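Local coordinates for protein afamin (Homo sapiens, PDB 6FAK) that carries hydrophobic molecules in body fluids, binds vitamin E and keeps lipidated Wnt proteins soluble and active, at residues Y410-S422 with C488-P500. Residues are numbered along the deposited sequence; the frame is centred on the assembly and turned at random.
Sequences YLIRLTKIAPQLS and CFESLKADKTYVP
D495 meets the last turn of helix 376-417 with its backbone and Q420, in the A418-L421 beta turn that follows, with its side chain. Its N donates to K416 O at 2.9 Å, nearly straight at 160°. Its carboxylate receives Q420 NE2, which lies 2.9 Å from D495 OD2 and above the carboxylate plane. The other oxygen, OD1, accepts from T497 N and T497 OG1, both on one face; the first bond makes an Asx turn. With CG anti to the backbone N (chi1 -175°), the carboxylate lies between Q420 and T497. With an alanine here, Q420 NE2 is likely to lose its mate in 488-500 and T497 its side-chain acceptor. Q420 OE1 is held by N471. The contact lies in the third albumin domain, where the extended chain after helix 485-490 crosses the C-terminal end of helix 376-417. C488, in helix 485-490, is disulfide-bonded to C477. One water bridges I417 O and K493 O. Where the two turns meet, P419 CB sits 3.5 Å from the Y498 ring centroid, only 4° off the normal, a CH-pi contact. P500 N lies over the opposite face, toward the rim. At the other end, I417 CG2 packs on L492 CB at 4.2 Å, and I417 CD1 reaches the edge of the F489 ring.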
ATOM      1  N   TYR A 410      -9.054 -17.796  -1.641  1.00 28.90           N
ATOM      2  CA  TYR A 410      -8.843 -16.467  -2.233  1.00 30.81           C
ATOM      3  C   TYR A 410      -8.103 -16.486  -3.580  1.00 29.31           C
ATOM      4  O   TYR A 410      -8.447 -15.727  -4.504  1.00 29.49           O
ATOM      5  CB  TYR A 410      -8.164 -15.493  -1.256  1.00 35.10           C
ATOM      6  CG  TYR A 410      -9.141 -14.970  -0.202  1.00 40.87           C
ATOM      7  CD1 TYR A 410     -10.380 -14.449  -0.577  1.00 47.78           C
ATOM      8  CD2 TYR A 410      -8.830 -14.962   1.146  1.00 43.69           C
ATOM      9  CE1 TYR A 410     -11.283 -13.968   0.359  1.00 51.27           C
ATOM     10  CE2 TYR A 410      -9.749 -14.494   2.096  1.00 45.79           C
ATOM     11  CZ  TYR A 410     -10.974 -14.017   1.681  1.00 48.10           C
ATOM     12  OH  TYR A 410     -11.897 -13.513   2.555  1.00 58.89           O
ATOM     13  N   LEU A 411      -7.103 -17.340  -3.658  1.00 27.89           N
ATOM     14  CA  LEU A 411      -6.351 -17.535  -4.885  1.00 27.04           C
ATOM     15  C   LEU A 411      -7.244 -18.067  -5.986  1.00 26.07           C
ATOM     16  O   LEU A 411      -7.170 -17.605  -7.117  1.00 25.78           O
ATOM     17  CB  LEU A 411      -5.131 -18.452  -4.623  1.00 27.03           C
ATOM     18  CG  LEU A 411      -4.042 -17.815  -3.776  1.00 27.65           C
ATOM     19  CD1 LEU A 411      -2.987 -18.884  -3.541  1.00 28.28           C
ATOM     20  CD2 LEU A 411      -3.379 -16.614  -4.436  1.00 27.08           C
ATOM     21  N   ILE A 412      -8.088 -19.039  -5.684  1.00 25.61           N
ATOM     22  CA  ILE A 412      -9.061 -19.540  -6.671  1.00 25.91           C
ATOM     23  C   ILE A 412     -10.012 -18.400  -7.159  1.00 26.44           C
ATOM     24  O   ILE A 412     -10.159 -18.149  -8.376  1.00 26.53           O
ATOM     25  CB  ILE A 412      -9.892 -20.752  -6.106  1.00 25.75           C
ATOM     26  CG1 ILE A 412      -8.985 -21.980  -5.934  1.00 25.68           C
ATOM     27  CG2 ILE A 412     -11.040 -21.090  -7.066  1.00 26.11           C
ATOM     28  CD1 ILE A 412      -9.590 -23.153  -5.166  1.00 26.14           C
ATOM     29  N   ARG A 413     -10.603 -17.696  -6.212  1.00 27.26           N
ATOM     30  CA  ARG A 413     -11.579 -16.629  -6.508  1.00 28.65           C
ATOM     31  C   ARG A 413     -10.946 -15.496  -7.288  1.00 26.21           C
ATOM     32  O   ARG A 413     -11.507 -15.084  -8.292  1.00 25.41           O
ATOM     33  CB  ARG A 413     -12.226 -16.083  -5.227  1.00 33.18           C
ATOM     34  CG  ARG A 413     -13.441 -16.916  -4.799  1.00 39.87           C
ATOM     35  CD  ARG A 413     -14.722 -16.559  -5.602  1.00 43.77           C
ATOM     36  NE  ARG A 413     -14.952 -17.477  -6.732  1.00 50.33           N
ATOM     37  CZ  ARG A 413     -15.578 -17.181  -7.876  1.00 47.11           C
ATOM     38  NH1 ARG A 413     -16.091 -15.962  -8.079  1.00 48.40           N
ATOM     39  NH2 ARG A 413     -15.703 -18.098  -8.810  1.00 50.74           N
ATOM     40  N   LEU A 414      -9.795 -15.017  -6.830  1.00 25.29           N
ATOM     41  CA  LEU A 414      -9.117 -13.933  -7.480  1.00 25.27           C
ATOM     42  C   LEU A 414      -8.725 -14.297  -8.924  1.00 24.37           C
ATOM     43  O   LEU A 414      -8.820 -13.468  -9.833  1.00 23.94           O
ATOM     44  CB  LEU A 414      -7.864 -13.487  -6.716  1.00 26.39           C
ATOM     45  CG  LEU A 414      -7.998 -12.638  -5.443  1.00 28.36           C
ATOM     46  CD1 LEU A 414      -6.686 -12.726  -4.620  1.00 29.36           C
ATOM     47  CD2 LEU A 414      -8.262 -11.195  -5.845  1.00 29.94           C
ATOM     48  N   THR A 415      -8.190 -15.505  -9.103  1.00 24.03           N
ATOM     49  CA  THR A 415      -7.760 -15.967 -10.440  1.00 23.83           C
ATOM     50  C   THR A 415      -8.969 -16.108 -11.392  1.00 24.25           C
ATOM     51  O   THR A 415      -8.884 -15.730 -12.548  1.00 24.17           O
ATOM     52  CB  THR A 415      -6.924 -17.258 -10.348  1.00 23.52           C
ATOM     53  OG1 THR A 415      -5.810 -17.043  -9.464  1.00 23.24           O
ATOM     54  CG2 THR A 415      -6.379 -17.629 -11.653  1.00 23.47           C
ATOM     55  N   LYS A 416     -10.092 -16.607 -10.898  1.00 24.88           N
ATOM     56  CA  LYS A 416     -11.331 -16.634 -11.689  1.00 25.86           C
ATOM     57  C   LYS A 416     -11.791 -15.259 -12.205  1.00 25.19           C
ATOM     58  O   LYS A 416     -12.267 -15.113 -13.377  1.00 24.81           O
ATOM     59  CB  LYS A 416     -12.487 -17.258 -10.879  1.00 27.79           C
ATOM     60  CG  LYS A 416     -12.386 -18.745 -10.650  1.00 30.70           C
ATOM     61  CD  LYS A 416     -12.711 -19.549 -11.889  1.00 33.57           C
ATOM     62  CE  LYS A 416     -12.929 -21.038 -11.586  1.00 35.91           C
ATOM     63  NZ  LYS A 416     -14.219 -21.441 -10.938  1.00 37.62           N
ATOM     64  N   ILE A 417     -11.734 -14.273 -11.326  1.00 25.04           N
ATOM     65  CA  ILE A 417     -12.258 -12.981 -11.606  1.00 25.22           C
ATOM     66  C   ILE A 417     -11.286 -12.108 -12.410  1.00 24.28           C
ATOM     67  O   ILE A 417     -11.732 -11.232 -13.130  1.00 24.32           O
ATOM     68  CB  ILE A 417     -12.802 -12.199 -10.346  1.00 26.60           C
ATOM     69  CG1 ILE A 417     -11.696 -11.757  -9.447  1.00 28.01           C
ATOM     70  CG2 ILE A 417     -13.870 -12.989  -9.571  1.00 27.06           C
ATOM     71  CD1 ILE A 417     -12.155 -10.779  -8.402  1.00 30.69           C
ATOM     72  N   ALA A 418      -9.985 -12.315 -12.228  1.00 23.59           N
ATOM     73  CA  ALA A 418      -8.908 -11.496 -12.849  1.00 23.22           C
ATOM     74  C   ALA A 418      -7.793 -12.371 -13.431  1.00 22.84           C
ATOM     75  O   ALA A 418      -6.635 -12.214 -13.064  1.00 22.70           O
ATOM     76  CB  ALA A 418      -8.339 -10.485 -11.837  1.00 23.12           C
ATOM     77  N   PRO A 419      -8.166 -13.328 -14.294  1.00 22.79           N
ATOM     78  CA  PRO A 419      -7.191 -14.303 -14.796  1.00 22.83           C
ATOM     79  C   PRO A 419      -6.131 -13.679 -15.708  1.00 23.03           C
ATOM     80  O   PRO A 419      -5.105 -14.331 -15.912  1.00 23.10           O
ATOM     81  CB  PRO A 419      -8.047 -15.319 -15.557  1.00 23.00           C
ATOM     82  CG  PRO A 419      -9.223 -14.513 -16.020  1.00 23.10           C
ATOM     83  CD  PRO A 419      -9.497 -13.585 -14.873  1.00 22.96           C
ATOM     84  N   GLN A 420      -6.342 -12.438 -16.182  1.00 23.10           N
ATOM     85  CA  GLN A 420      -5.412 -11.764 -17.034  1.00 23.31           C
ATOM     86  C   GLN A 420      -4.175 -11.265 -16.269  1.00 23.33           C
ATOM     87  O   GLN A 420      -3.136 -10.974 -16.890  1.00 23.51           O
ATOM     88  CB  GLN A 420      -6.081 -10.568 -17.751  1.00 23.52           C
ATOM     89  CG  GLN A 420      -7.236 -10.942 -18.707  1.00 23.67           C
ATOM     90  CD  GLN A 420      -8.564 -11.168 -18.016  1.00 23.59           C
ATOM     91  OE1 GLN A 420      -8.743 -10.869 -16.804  1.00 23.43           O
ATOM     92  NE2 GLN A 420      -9.544 -11.580 -18.786  1.00 23.75           N
ATOM     93  N   LEU A 421      -4.250 -11.173 -14.947  1.00 23.17           N
ATOM     94  CA  LEU A 421      -3.058 -10.824 -14.134  1.00 23.28           C
ATOM     95  C   LEU A 421      -2.005 -11.912 -14.157  1.00 23.27           C
ATOM     96  O   LEU A 421      -2.298 -13.069 -14.336  1.00 23.35           O
ATOM     97  CB  LEU A 421      -3.447 -10.542 -12.685  1.00 23.17           C
ATOM     98  CG  LEU A 421      -4.393  -9.358 -12.538  1.00 23.41           C
ATOM     99  CD1 LEU A 421      -4.849  -9.207 -11.119  1.00 23.53           C
ATOM    100  CD2 LEU A 421      -3.800  -8.061 -13.063  1.00 23.62           C
ATOM    101  N   SER A 422      -0.738 -11.529 -14.066  1.00 23.41           N
ATOM    102  CA  SER A 422       0.328 -12.497 -13.912  1.00 23.34           C
ATOM    103  C   SER A 422       0.101 -13.340 -12.624  1.00 23.21           C
ATOM    104  O   SER A 422      -0.457 -12.893 -11.605  1.00 22.77           O
ATOM    105  CB  SER A 422       1.697 -11.835 -13.837  1.00 23.62           C
ATOM    106  OG  SER A 422       1.833 -11.111 -12.641  1.00 23.55           O
ATOM    107  N   CYS A 488     -18.019  -4.070  -4.490  1.00 30.93           N
ATOM    108  CA  CYS A 488     -18.070  -4.270  -5.934  1.00 31.24           C
ATOM    109  C   CYS A 488     -17.281  -5.538  -6.376  1.00 30.53           C
ATOM    110  O   CYS A 488     -17.830  -6.400  -7.089  1.00 31.12           O
ATOM    111  CB  CYS A 488     -17.514  -3.057  -6.667  1.00 30.60           C
ATOM    112  SG  CYS A 488     -17.762  -3.131  -8.437  1.00 32.73           S
ATOM    113  N   PHE A 489     -16.025  -5.617  -5.949  1.00 29.10           N
ATOM    114  CA  PHE A 489     -15.176  -6.783  -6.178  1.00 30.16           C
ATOM    115  C   PHE A 489     -15.796  -8.104  -5.692  1.00 32.72           C
ATOM    116  O   PHE A 489     -15.735  -9.109  -6.411  1.00 30.16           O
ATOM    117  CB  PHE A 489     -13.789  -6.586  -5.579  1.00 30.64           C
ATOM    118  CG  PHE A 489     -12.861  -5.925  -6.526  1.00 30.55           C
ATOM    119  CD1 PHE A 489     -12.338  -6.644  -7.601  1.00 30.56           C
ATOM    120  CD2 PHE A 489     -12.569  -4.581  -6.426  1.00 31.21           C
ATOM    121  CE1 PHE A 489     -11.521  -6.030  -8.540  1.00 31.93           C
ATOM    122  CE2 PHE A 489     -11.718  -3.949  -7.370  1.00 32.04           C
ATOM    123  CZ  PHE A 489     -11.190  -4.679  -8.424  1.00 31.33           C
ATOM    124  N   GLU A 490     -16.434  -8.062  -4.509  1.00 35.44           N
ATOM    125  CA  GLU A 490     -17.154  -9.216  -3.933  1.00 39.25           C
ATOM    126  C   GLU A 490     -18.337  -9.676  -4.768  1.00 35.68           C
ATOM    127  O   GLU A 490     -18.729 -10.809  -4.644  1.00 40.36           O
ATOM    128  CB  GLU A 490     -17.677  -8.931  -2.497  1.00 45.94           C
ATOM    129  CG  GLU A 490     -16.653  -8.525  -1.423  1.00 54.20           C
ATOM    130  CD  GLU A 490     -15.470  -9.442  -1.286  1.00 65.76           C
ATOM    131  OE1 GLU A 490     -15.658 -10.675  -1.337  1.00 84.18           O
ATOM    132  OE2 GLU A 490     -14.346  -8.931  -1.096  1.00 70.88           O
ATOM    133  N   SER A 491     -18.908  -8.812  -5.583  1.00 33.41           N
ATOM    134  CA  SER A 491     -19.999  -9.167  -6.437  1.00 34.19           C
ATOM    135  C   SER A 491     -19.616  -9.796  -7.797  1.00 33.42           C
ATOM    136  O   SER A 491     -20.501 -10.229  -8.507  1.00 33.48           O
ATOM    137  CB  SER A 491     -20.873  -7.935  -6.682  1.00 37.27           C
ATOM    138  OG  SER A 491     -20.321  -7.077  -7.697  1.00 40.29           O
ATOM    139  N   LEU A 492     -18.332  -9.799  -8.163  1.00 30.91           N
ATOM    140  CA  LEU A 492     -17.902 -10.202  -9.497  1.00 30.91           C
ATOM    141  C   LEU A 492     -17.993 -11.703  -9.690  1.00 31.16           C
ATOM    142  O   LEU A 492     -17.750 -12.447  -8.796  1.00 30.30           O
ATOM    143  CB  LEU A 492     -16.466  -9.751  -9.776  1.00 29.96           C
ATOM    144  CG  LEU A 492     -16.221  -8.242  -9.821  1.00 30.10           C
ATOM    145  CD1 LEU A 492     -14.799  -7.916 -10.267  1.00 29.49           C
ATOM    146  CD2 LEU A 492     -17.232  -7.519 -10.703  1.00 31.37           C
ATOM    147  N   LYS A 493     -18.288 -12.112 -10.914  1.00 32.88           N
ATOM    148  CA  LYS A 493     -18.293 -13.506 -11.290  1.00 33.44           C
ATOM    149  C   LYS A 493     -17.043 -13.752 -12.136  1.00 31.00           C
ATOM    150  O   LYS A 493     -16.379 -12.814 -12.533  1.00 29.89           O
ATOM    151  CB  LYS A 493     -19.571 -13.778 -12.075  1.00 38.60           C
ATOM    152  CG  LYS A 493     -20.814 -13.612 -11.194  1.00 44.00           C
ATOM    153  CD  LYS A 493     -22.074 -13.561 -12.036  1.00 54.36           C
ATOM    154  CE  LYS A 493     -23.338 -13.705 -11.186  1.00 61.09           C
ATOM    155  NZ  LYS A 493     -24.500 -14.169 -12.002  1.00 67.70           N
ATOM    156  N   ALA A 494     -16.735 -15.019 -12.382  1.00 29.56           N
ATOM    157  CA  ALA A 494     -15.581 -15.393 -13.191  1.00 28.97           C
ATOM    158  C   ALA A 494     -15.623 -14.697 -14.568  1.00 28.96           C
ATOM    159  O   ALA A 494     -16.704 -14.443 -15.121  1.00 28.05           O
ATOM    160  CB  ALA A 494     -15.513 -16.927 -13.317  1.00 29.57           C
ATOM    161  N   ASP A 495     -14.460 -14.343 -15.115  1.00 28.82           N
ATOM    162  CA  ASP A 495     -14.446 -13.844 -16.474  1.00 30.01           C
ATOM    163  C   ASP A 495     -14.535 -14.996 -17.486  1.00 30.92           C
ATOM    164  O   ASP A 495     -13.515 -15.586 -17.866  1.00 30.44           O
ATOM    165  CB  ASP A 495     -13.200 -13.006 -16.773  1.00 30.31           C
ATOM    166  CG  ASP A 495     -13.237 -12.397 -18.147  1.00 30.70           C
ATOM    167  OD1 ASP A 495     -14.074 -12.824 -19.013  1.00 31.46           O
ATOM    168  OD2 ASP A 495     -12.421 -11.486 -18.400  1.00 30.83           O
ATOM    169  N   LYS A 496     -15.718 -15.270 -17.994  1.00 32.61           N
ATOM    170  CA  LYS A 496     -15.852 -16.463 -18.860  1.00 36.14           C
ATOM    171  C   LYS A 496     -15.346 -16.308 -20.298  1.00 32.46           C
ATOM    172  O   LYS A 496     -15.328 -17.272 -21.030  1.00 32.59           O
ATOM    173  CB  LYS A 496     -17.265 -17.007 -18.874  1.00 41.89           C
ATOM    174  CG  LYS A 496     -17.626 -17.766 -17.607  1.00 51.01           C
ATOM    175  CD  LYS A 496     -18.587 -16.939 -16.792  1.00 61.54           C
ATOM    176  CE  LYS A 496     -18.838 -17.503 -15.405  1.00 64.13           C
ATOM    177  NZ  LYS A 496     -19.182 -16.345 -14.528  1.00 60.68           N
ATOM    178  N   THR A 497     -14.880 -15.130 -20.661  1.00 29.71           N
ATOM    179  CA  THR A 497     -14.260 -14.923 -21.978  1.00 29.06           C
ATOM    180  C   THR A 497     -12.774 -15.341 -22.009  1.00 27.94           C
ATOM    181  O   THR A 497     -12.166 -15.407 -23.074  1.00 28.10           O
ATOM    182  CB  THR A 497     -14.361 -13.445 -22.402  1.00 28.79           C
ATOM    183  OG1 THR A 497     -13.496 -12.603 -21.605  1.00 28.21           O
ATOM    184  CG2 THR A 497     -15.820 -12.917 -22.269  1.00 29.37           C
ATOM    185  N   TYR A 498     -12.182 -15.577 -20.837  1.00 27.08           N
ATOM    186  CA  TYR A 498     -10.779 -15.836 -20.753  1.00 26.39           C
ATOM    187  C   TYR A 498     -10.404 -17.175 -21.397  1.00 26.33           C
ATOM    188  O   TYR A 498     -11.038 -18.170 -21.163  1.00 26.05           O
ATOM    189  CB  TYR A 498     -10.327 -15.806 -19.280  1.00 25.85           C
ATOM    190  CG  TYR A 498      -8.897 -16.213 -19.054  1.00 25.59           C
ATOM    191  CD1 TYR A 498      -7.828 -15.344 -19.317  1.00 25.61           C
ATOM    192  CD2 TYR A 498      -8.597 -17.454 -18.525  1.00 25.62           C
ATOM    193  CE1 TYR A 498      -6.507 -15.754 -19.071  1.00 25.48           C
ATOM    194  CE2 TYR A 498      -7.286 -17.845 -18.304  1.00 25.47           C
ATOM    195  CZ  TYR A 498      -6.266 -16.986 -18.574  1.00 25.35           C
ATOM    196  OH  TYR A 498      -4.983 -17.385 -18.278  1.00 25.40           O
ATOM    197  N   VAL A 499      -9.324 -17.159 -22.163  1.00 26.61           N
ATOM    198  CA  VAL A 499      -8.659 -18.367 -22.674  1.00 27.04           C
ATOM    199  C   VAL A 499      -7.165 -18.266 -22.372  1.00 26.86           C
ATOM    200  O   VAL A 499      -6.527 -17.304 -22.766  1.00 26.77           O
ATOM    201  CB  VAL A 499      -8.896 -18.543 -24.218  1.00 27.98           C
ATOM    202  CG1 VAL A 499      -8.135 -19.772 -24.783  1.00 28.35           C
ATOM    203  CG2 VAL A 499     -10.407 -18.687 -24.494  1.00 28.47           C
ATOM    204  N   PRO A 500      -6.611 -19.238 -21.618  1.00 26.79           N
ATOM    205  CA  PRO A 500      -5.207 -19.151 -21.170  1.00 26.83           C
ATOM    206  C   PRO A 500      -4.238 -19.390 -22.335  1.00 26.86           C
ATOM    207  O   PRO A 500      -4.626 -20.005 -23.322  1.00 27.08           O
ATOM    208  CB  PRO A 500      -5.102 -20.328 -20.189  1.00 26.92           C
ATOM    209  CG  PRO A 500      -6.084 -21.317 -20.716  1.00 27.00           C
ATOM    210  CD  PRO A 500      -7.253 -20.486 -21.174  1.00 26.93           C
TER
HETATM  211  O   HOH W   1     -18.176 -17.118 -10.834  1.00 33.06           O
HETATM  212  O   HOH W   2     -14.351 -10.806 -13.710  1.00 33.81           O
HETATM  213  O   HOH W   3      -3.274 -15.271 -18.170  1.00 37.66           O